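Local coordinates for putative uncharacterized protein (Chaetomium thermophilum, PDB 5F5T), which is probably required for pre-mRNA splicing as a spliceosomal protein of the PRP38 family, at residues 44-49 against 87-92; 131-136 against 188-193. All blocks are in the same frame, centred on the assembly; numbering follows the deposited sequence.

Interaction 1: residues 44-49 against 87-92; sequences ERIVES and PFLCLA
Ile46 reaches across to Leu89 and Cys90 with its two branches divided between them. The long arm runs out to CD1, which comes to rest 3.9 Å from CG of Leu89; the two side chains cross at about a right angle, and the end of one meets the branch point of the other. The short arm, CG2, lies anti to the backbone N of Ile46 and turns to the sulfur, with CG2 3.8 Å from SG of Cys90. A beta-branched residue suits this place because one CB serves both neighbours, and the small cysteine is consistent with the close approach of the backbones, the CA atoms of Ile46 and Cys90 being 5.9 Å apart. The contact is an apolar helix-helix packing in the mainly helical PRP38 fold, joining the C-terminal part of helix 40-48 to the start of helix 87-98. Around it, Met38 touches both Ile46 and Leu89, while Trp52 touches Ile46 and Phe51 reaches Cys90. An alanine at Ile46 lacks both CD1 and CG2, so with their contacts to Leu89 and Cys90 gone a gap would probably open between the two helices. Ser49 adds a smaller contact, its OG 3.8 Å from Cys90 SG. That hydroxyl has its own bonds: it donates in the carbonyl plane, on a lone pair, to Ile46 O (OG to O 2.5 Å), which also accepts from Ser49 N, and, at a junction between successive helices where serine suits the N-cap position, it caps helix 50-55 at the backbone N of Trp52.

Interaction 2: residues 131-136 against 188-193; sequences RPDKEV and DILEDL
This is a small van der Waals contact at the periphery of the fold, in which one leucine of the short helix 187-192 meets the backbone and the side-chain bases of the first turn of helix 133-140, along with a carboxylate oxygen there. Leu190 points toward the other helix and splits its two methyls between neighbouring residues. Its CD1 lies against the backbone of Lys134, 3.8 Å from CA of that residue, and also 4.1 Å from its CB. The other methyl, CD2, stands 4.1 Å from OD2 of Asp133, and the side chains of Asp133 and Leu190 cross obliquely. Leucine fits because its forked end can span two consecutive residues of the opposing turn. Lys134 offers only the root of its side chain: CG is anti to the backbone N (chi1 165°) and the chain stays extended beyond it, carrying the ammonium group away from the leucine. A long chain of this kind can therefore pack at its base and still send its charge outward. Asp133 is buried, and its carboxylate is held by polar partners. OD1 accepts from Lys134 N at 2.6 Å, on the anti side and 29° out of the carboxylate plane, while OD2 forms a salt bridge with Arg185, whose charge would be expected to favour the ionised form of Asp133. The same arginine touches Leu190. Pro132 holds the N-cap position, and an acidic residue just after it suits the helix dipole; the whole is a one-leucine helix-to-helix contact at a helix N-terminus, within the PRP38 family region.

Interaction 1 and interaction 2 lie on opposite sides of the chain's centre, with their own centres 30 Å apart and their nearest atoms about 11 Å apart, so they do not touch. They follow one another along the sequence: 44-49 with 87-92 closes before 131-136 with 188-193 opens. Helix 117-130 connects their surroundings, since its Leu122 touches Phe88, Leu91 and Ala92 beside interaction 1, and its Tyr126, Ile127 and Arg128 meet Arg131 or Val136 beside interaction 2. All four segments belong to the PRP38 family region.

Interaction 1: residues 44-49 against 87-92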
ATOM      1  N   GLU A  44      12.163  12.844 -13.114  1.00 77.31           N
ATOM      2  CA  GLU A  44      13.238  12.993 -14.085  1.00 87.52           C
ATOM      3  C   GLU A  44      13.708  11.628 -14.565  1.00 74.42           C
ATOM      4  O   GLU A  44      13.800  11.391 -15.768  1.00 90.72           O
ATOM      5  CB  GLU A  44      14.413  13.768 -13.483  1.00109.41           C
ATOM      6  CG  GLU A  44      14.081  15.186 -13.050  1.00116.88           C
ATOM      7  CD  GLU A  44      15.204  15.826 -12.255  1.00139.65           C
ATOM      8  OE1 GLU A  44      16.336  15.298 -12.292  1.00146.14           O
ATOM      9  OE2 GLU A  44      14.956  16.856 -11.593  1.00148.30           O
ATOM     10  N   ARG A  45      14.000  10.734 -13.622  1.00 68.51           N
ATOM     11  CA  ARG A  45      14.477   9.397 -13.969  1.00 77.69           C
ATOM     12  C   ARG A  45      13.496   8.683 -14.893  1.00 82.72           C
ATOM     13  O   ARG A  45      13.902   7.985 -15.824  1.00 83.56           O
ATOM     14  CB  ARG A  45      14.702   8.552 -12.710  1.00 68.47           C
ATOM     15  CG  ARG A  45      15.682   9.143 -11.710  1.00 78.63           C
ATOM     16  CD  ARG A  45      17.010   9.475 -12.358  1.00 93.99           C
ATOM     17  NE  ARG A  45      17.609   8.302 -12.985  1.00114.90           N
ATOM     18  CZ  ARG A  45      18.339   8.333 -14.095  1.00131.67           C
ATOM     19  NH1 ARG A  45      18.565   9.485 -14.711  1.00129.89           N
ATOM     20  NH2 ARG A  45      18.842   7.209 -14.588  1.00137.97           N
ATOM     21  N   ILE A  46      12.205   8.876 -14.636  1.00 63.11           N
ATOM     22  CA  ILE A  46      11.163   8.272 -15.459  1.00 73.01           C
ATOM     23  C   ILE A  46      11.062   8.859 -16.860  1.00 82.66           C
ATOM     24  O   ILE A  46      11.124   8.127 -17.842  1.00 88.43           O
ATOM     25  CB  ILE A  46       9.782   8.398 -14.789  1.00 62.28           C
ATOM     26  CG1 ILE A  46       9.729   7.547 -13.526  1.00 61.29           C
ATOM     27  CG2 ILE A  46       8.681   7.949 -15.730  1.00 53.47           C
ATOM     28  CD1 ILE A  46       8.419   7.639 -12.828  1.00 62.29           C
ATOM     29  N   VAL A  47      10.925  10.179 -16.959  1.00 66.90           N
ATOM     30  CA  VAL A  47      10.661  10.795 -18.259  1.00 72.26           C
ATOM     31  C   VAL A  47      11.859  10.660 -19.196  1.00 73.07           C
ATOM     32  O   VAL A  47      11.706  10.655 -20.418  1.00 86.97           O
ATOM     33  CB  VAL A  47      10.274  12.286 -18.123  1.00 82.06           C
ATOM     34  CG1 VAL A  47       8.976  12.422 -17.336  1.00 73.20           C
ATOM     35  CG2 VAL A  47      11.390  13.088 -17.470  1.00 67.95           C
ATOM     36  N   GLU A  48      13.050  10.578 -18.614  1.00 73.14           N
ATOM     37  CA  GLU A  48      14.273  10.329 -19.370  1.00 76.71           C
ATOM     38  C   GLU A  48      14.418   8.861 -19.790  1.00 72.31           C
ATOM     39  O   GLU A  48      15.169   8.545 -20.710  1.00 83.08           O
ATOM     40  CB  GLU A  48      15.483  10.787 -18.553  1.00 84.17           C
ATOM     41  CG  GLU A  48      15.584  12.307 -18.451  1.00102.74           C
ATOM     42  CD  GLU A  48      16.446  12.773 -17.295  1.00118.12           C
ATOM     43  OE1 GLU A  48      16.810  11.936 -16.442  1.00122.96           O
ATOM     44  OE2 GLU A  48      16.756  13.983 -17.236  1.00117.31           O
ATOM     45  N   SER A  49      13.713   7.970 -19.097  1.00 72.24           N
ATOM     46  CA  SER A  49      13.877   6.528 -19.292  1.00 60.12           C
ATOM     47  C   SER A  49      13.422   6.074 -20.673  1.00 72.07           C
ATOM     48  O   SER A  49      12.524   6.663 -21.277  1.00 67.13           O
ATOM     49  CB  SER A  49      13.108   5.736 -18.233  1.00 54.29           C
ATOM     50  OG  SER A  49      11.716   5.748 -18.502  1.00 64.47           O
ATOM     51  N   PRO A  87       9.121  -0.399 -15.206  1.00 49.37           N
ATOM     52  CA  PRO A  87       7.948  -0.133 -16.040  1.00 42.49           C
ATOM     53  C   PRO A  87       6.712   0.103 -15.177  1.00 47.50           C
ATOM     54  O   PRO A  87       5.869   0.933 -15.505  1.00 59.61           O
ATOM     55  CB  PRO A  87       7.816  -1.416 -16.859  1.00 55.08           C
ATOM     56  CG  PRO A  87       9.234  -1.892 -16.997  1.00 37.58           C
ATOM     57  CD  PRO A  87       9.832  -1.618 -15.637  1.00 44.28           C
ATOM     58  N   PHE A  88       6.642  -0.609 -14.057  1.00 49.32           N
ATOM     59  CA  PHE A  88       5.559  -0.455 -13.096  1.00 50.70           C
ATOM     60  C   PHE A  88       5.458   0.987 -12.599  1.00 49.71           C
ATOM     61  O   PHE A  88       4.377   1.588 -12.613  1.00 58.26           O
ATOM     62  CB  PHE A  88       5.772  -1.425 -11.934  1.00 35.71           C
ATOM     63  CG  PHE A  88       4.719  -1.350 -10.868  1.00 41.28           C
ATOM     64  CD1 PHE A  88       3.528  -2.038 -11.005  1.00 40.79           C
ATOM     65  CD2 PHE A  88       4.944  -0.636  -9.702  1.00 45.33           C
ATOM     66  CE1 PHE A  88       2.566  -1.986 -10.019  1.00 51.01           C
ATOM     67  CE2 PHE A  88       3.984  -0.582  -8.711  1.00 46.31           C
ATOM     68  CZ  PHE A  88       2.794  -1.258  -8.870  1.00 49.71           C
ATOM     69  N   LEU A  89       6.592   1.540 -12.180  1.00 58.43           N
ATOM     70  CA  LEU A  89       6.640   2.910 -11.683  1.00 52.65           C
ATOM     71  C   LEU A  89       6.280   3.905 -12.778  1.00 64.42           C
ATOM     72  O   LEU A  89       5.520   4.848 -12.547  1.00 69.29           O
ATOM     73  CB  LEU A  89       8.022   3.235 -11.126  1.00 52.07           C
ATOM     74  CG  LEU A  89       8.146   4.593 -10.438  1.00 58.45           C
ATOM     75  CD1 LEU A  89       7.104   4.728  -9.344  1.00 40.40           C
ATOM     76  CD2 LEU A  89       9.542   4.774  -9.869  1.00 58.39           C
ATOM     77  N   CYS A  90       6.816   3.676 -13.974  1.00 50.15           N
ATOM     78  CA  CYS A  90       6.561   4.555 -15.106  1.00 59.62           C
ATOM     79  C   CYS A  90       5.076   4.603 -15.423  1.00 52.42           C
ATOM     80  O   CYS A  90       4.519   5.669 -15.683  1.00 68.37           O
ATOM     81  CB  CYS A  90       7.340   4.090 -16.336  1.00 44.45           C
ATOM     82  SG  CYS A  90       9.130   4.194 -16.163  1.00 69.80           S
ATOM     83  N   LEU A  91       4.439   3.440 -15.390  1.00 62.75           N
ATOM     84  CA  LEU A  91       3.012   3.352 -15.654  1.00 57.79           C
ATOM     85  C   LEU A  91       2.215   4.007 -14.541  1.00 55.48           C
ATOM     86  O   LEU A  91       1.166   4.594 -14.792  1.00 59.42           O
ATOM     87  CB  LEU A  91       2.589   1.894 -15.836  1.00 46.04           C
ATOM     88  CG  LEU A  91       3.046   1.311 -17.173  1.00 64.48           C
ATOM     89  CD1 LEU A  91       2.648  -0.147 -17.313  1.00 52.61           C
ATOM     90  CD2 LEU A  91       2.463   2.135 -18.312  1.00 56.81           C
ATOM     91  N   ALA A  92       2.715   3.923 -13.312  1.00 46.80           N
ATOM     92  CA  ALA A  92       2.071   4.628 -12.209  1.00 46.21           C
ATOM     93  C   ALA A  92       2.096   6.132 -12.466  1.00 60.59           C
ATOM     94  O   ALA A  92       1.092   6.823 -12.283  1.00 61.92           O
ATOM     95  CB  ALA A  92       2.749   4.301 -10.893  1.00 40.97           C
TER

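Interaction 2: residues 131-136 against 188-193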
ATOM      1  N   ARG A 131      -5.997   8.701  -3.197  1.00 74.29           N
ATOM      2  CA  ARG A 131      -7.322   8.594  -2.587  1.00 72.84           C
ATOM      3  C   ARG A 131      -7.303   8.906  -1.098  1.00 78.16           C
ATOM      4  O   ARG A 131      -6.293   8.695  -0.438  1.00 75.19           O
ATOM      5  CB  ARG A 131      -7.898   7.192  -2.805  1.00 69.65           C
ATOM      6  CG  ARG A 131      -9.057   7.138  -3.782  1.00 79.15           C
ATOM      7  CD  ARG A 131      -8.602   7.556  -5.159  1.00 83.51           C
ATOM      8  NE  ARG A 131      -9.703   7.621  -6.113  1.00 99.14           N
ATOM      9  CZ  ARG A 131      -9.563   8.028  -7.370  1.00101.38           C
ATOM     10  NH1 ARG A 131      -8.369   8.399  -7.814  1.00 66.62           N
ATOM     11  NH2 ARG A 131     -10.612   8.060  -8.183  1.00106.89           N
ATOM     12  N   PRO A 132      -8.421   9.431  -0.566  1.00 58.21           N
ATOM     13  CA  PRO A 132      -8.545   9.723   0.868  1.00 71.04           C
ATOM     14  C   PRO A 132      -8.346   8.469   1.724  1.00 78.83           C
ATOM     15  O   PRO A 132      -8.623   7.358   1.258  1.00 84.71           O
ATOM     16  CB  PRO A 132      -9.976  10.252   0.993  1.00 63.52           C
ATOM     17  CG  PRO A 132     -10.270  10.820  -0.357  1.00 69.35           C
ATOM     18  CD  PRO A 132      -9.610   9.875  -1.314  1.00 75.60           C
ATOM     19  N   ASP A 133      -7.877   8.648   2.958  1.00 70.96           N
ATOM     20  CA  ASP A 133      -7.396   7.526   3.757  1.00 73.90           C
ATOM     21  C   ASP A 133      -8.464   6.471   4.050  1.00 76.44           C
ATOM     22  O   ASP A 133      -8.209   5.272   3.900  1.00 80.17           O
ATOM     23  CB  ASP A 133      -6.801   8.036   5.077  1.00 70.23           C
ATOM     24  CG  ASP A 133      -7.690   9.052   5.771  1.00 92.41           C
ATOM     25  OD1 ASP A 133      -8.860   9.197   5.361  1.00108.96           O
ATOM     26  OD2 ASP A 133      -7.218   9.703   6.729  1.00 86.01           O
ATOM     27  N   LYS A 134      -9.661   6.915   4.424  1.00 74.80           N
ATOM     28  CA  LYS A 134     -10.753   5.991   4.720  1.00 71.84           C
ATOM     29  C   LYS A 134     -11.071   5.133   3.498  1.00 74.58           C
ATOM     30  O   LYS A 134     -11.186   3.903   3.586  1.00 83.97           O
ATOM     31  CB  LYS A 134     -11.991   6.753   5.189  1.00 74.42           C
ATOM     32  CG  LYS A 134     -13.275   5.938   5.182  1.00 87.81           C
ATOM     33  CD  LYS A 134     -14.446   6.777   5.668  1.00 91.30           C
ATOM     34  CE  LYS A 134     -15.774   6.058   5.486  1.00113.19           C
ATOM     35  NZ  LYS A 134     -16.922   6.938   5.852  1.00118.40           N
ATOM     36  N   GLU A 135     -11.177   5.795   2.351  1.00 74.86           N
ATOM     37  CA  GLU A 135     -11.460   5.114   1.098  1.00 69.62           C
ATOM     38  C   GLU A 135     -10.353   4.127   0.766  1.00 73.59           C
ATOM     39  O   GLU A 135     -10.617   3.042   0.261  1.00 73.90           O
ATOM     40  CB  GLU A 135     -11.625   6.126  -0.036  1.00 81.72           C
ATOM     41  CG  GLU A 135     -12.564   5.675  -1.141  1.00 96.45           C
ATOM     42  CD  GLU A 135     -12.547   6.612  -2.331  1.00112.21           C
ATOM     43  OE1 GLU A 135     -12.766   6.139  -3.467  1.00108.25           O
ATOM     44  OE2 GLU A 135     -12.318   7.823  -2.131  1.00124.91           O
ATOM     45  N   VAL A 136      -9.115   4.505   1.058  1.00 61.36           N
ATOM     46  CA  VAL A 136      -7.977   3.640   0.776  1.00 65.31           C
ATOM     47  C   VAL A 136      -8.032   2.364   1.610  1.00 64.12           C
ATOM     48  O   VAL A 136      -7.817   1.265   1.093  1.00 66.00           O
ATOM     49  CB  VAL A 136      -6.655   4.363   1.029  1.00 67.55           C
ATOM     50  CG1 VAL A 136      -5.502   3.363   1.068  1.00 63.78           C
ATOM     51  CG2 VAL A 136      -6.423   5.388  -0.060  1.00 70.73           C
ATOM     52  N   ASP A 188      -6.382   3.088  13.541  1.00 63.42           N
ATOM     53  CA  ASP A 188      -6.944   3.184  14.885  1.00 74.25           C
ATOM     54  C   ASP A 188      -7.527   4.575  15.149  1.00 81.42           C
ATOM     55  O   ASP A 188      -8.487   4.713  15.905  1.00 91.92           O
ATOM     56  CB  ASP A 188      -5.897   2.838  15.949  1.00 77.88           C
ATOM     57  CG  ASP A 188      -4.674   3.720  15.878  1.00 84.08           C
ATOM     58  OD1 ASP A 188      -4.467   4.361  14.831  1.00 95.40           O
ATOM     59  OD2 ASP A 188      -3.919   3.773  16.872  1.00 94.96           O
ATOM     60  N   ILE A 189      -6.932   5.604  14.547  1.00 75.13           N
ATOM     61  CA  ILE A 189      -7.472   6.959  14.654  1.00 78.69           C
ATOM     62  C   ILE A 189      -8.852   7.027  14.000  1.00 86.94           C
ATOM     63  O   ILE A 189      -9.792   7.577  14.576  1.00 91.68           O
ATOM     64  CB  ILE A 189      -6.527   8.014  14.028  1.00 78.88           C
ATOM     65  CG1 ILE A 189      -5.585   8.595  15.088  1.00 82.38           C
ATOM     66  CG2 ILE A 189      -7.317   9.185  13.470  1.00 73.22           C
ATOM     67  CD1 ILE A 189      -4.871   7.569  15.934  1.00 91.94           C
ATOM     68  N   LEU A 190      -8.969   6.455  12.804  1.00 71.30           N
ATOM     69  CA  LEU A 190     -10.243   6.408  12.091  1.00 75.50           C
ATOM     70  C   LEU A 190     -11.291   5.635  12.890  1.00 84.32           C
ATOM     71  O   LEU A 190     -12.456   6.029  12.948  1.00 89.97           O
ATOM     72  CB  LEU A 190     -10.056   5.766  10.713  1.00 70.90           C
ATOM     73  CG  LEU A 190      -9.176   6.518   9.710  1.00 78.09           C
ATOM     74  CD1 LEU A 190      -9.438   6.058   8.284  1.00 79.68           C
ATOM     75  CD2 LEU A 190      -9.404   8.019   9.824  1.00 77.97           C
ATOM     76  N   GLU A 191     -10.859   4.545  13.516  1.00 80.26           N
ATOM     77  CA  GLU A 191     -11.743   3.713  14.322  1.00 77.14           C
ATOM     78  C   GLU A 191     -12.232   4.484  15.542  1.00 81.07           C
ATOM     79  O   GLU A 191     -13.405   4.409  15.914  1.00 86.78           O
ATOM     80  CB  GLU A 191     -11.023   2.430  14.752  1.00 78.98           C
ATOM     81  CG  GLU A 191     -10.724   1.480  13.600  1.00 92.88           C
ATOM     82  CD  GLU A 191      -9.971   0.230  14.030  1.00 98.26           C
ATOM     83  OE1 GLU A 191     -10.114  -0.193  15.196  1.00 91.80           O
ATOM     84  OE2 GLU A 191      -9.222  -0.323  13.195  1.00 99.77           O
ATOM     85  N   ASP A 192     -11.322   5.236  16.149  1.00 75.69           N
ATOM     86  CA  ASP A 192     -11.648   6.084  17.285  1.00 85.46           C
ATOM     87  C   ASP A 192     -12.670   7.149  16.895  1.00 95.00           C
ATOM     88  O   ASP A 192     -13.559   7.489  17.674  1.00106.58           O
ATOM     89  CB  ASP A 192     -10.375   6.735  17.835  1.00 93.68           C
ATOM     90  CG  ASP A 192     -10.650   7.667  18.995  1.00135.47           C
ATOM     91  OD1 ASP A 192     -10.876   7.171  20.119  1.00151.65           O
ATOM     92  OD2 ASP A 192     -10.631   8.899  18.785  1.00148.63           O
ATOM     93  N   LEU A 193     -12.530   7.672  15.680  1.00 97.77           N
ATOM     94  CA  LEU A 193     -13.440   8.683  15.141  1.00101.26           C
ATOM     95  C   LEU A 193     -14.716   8.099  14.530  1.00 95.00           C
ATOM     96  O   LEU A 193     -15.513   8.834  13.945  1.00103.69           O
ATOM     97  CB  LEU A 193     -12.716   9.542  14.098  1.00 97.53           C
ATOM     98  CG  LEU A 193     -11.865  10.732  14.568  1.00104.80           C
ATOM     99  CD1 LEU A 193     -10.974  10.403  15.760  1.00112.24           C
ATOM    100  CD2 LEU A 193     -11.024  11.239  13.407  1.00107.36           C
TER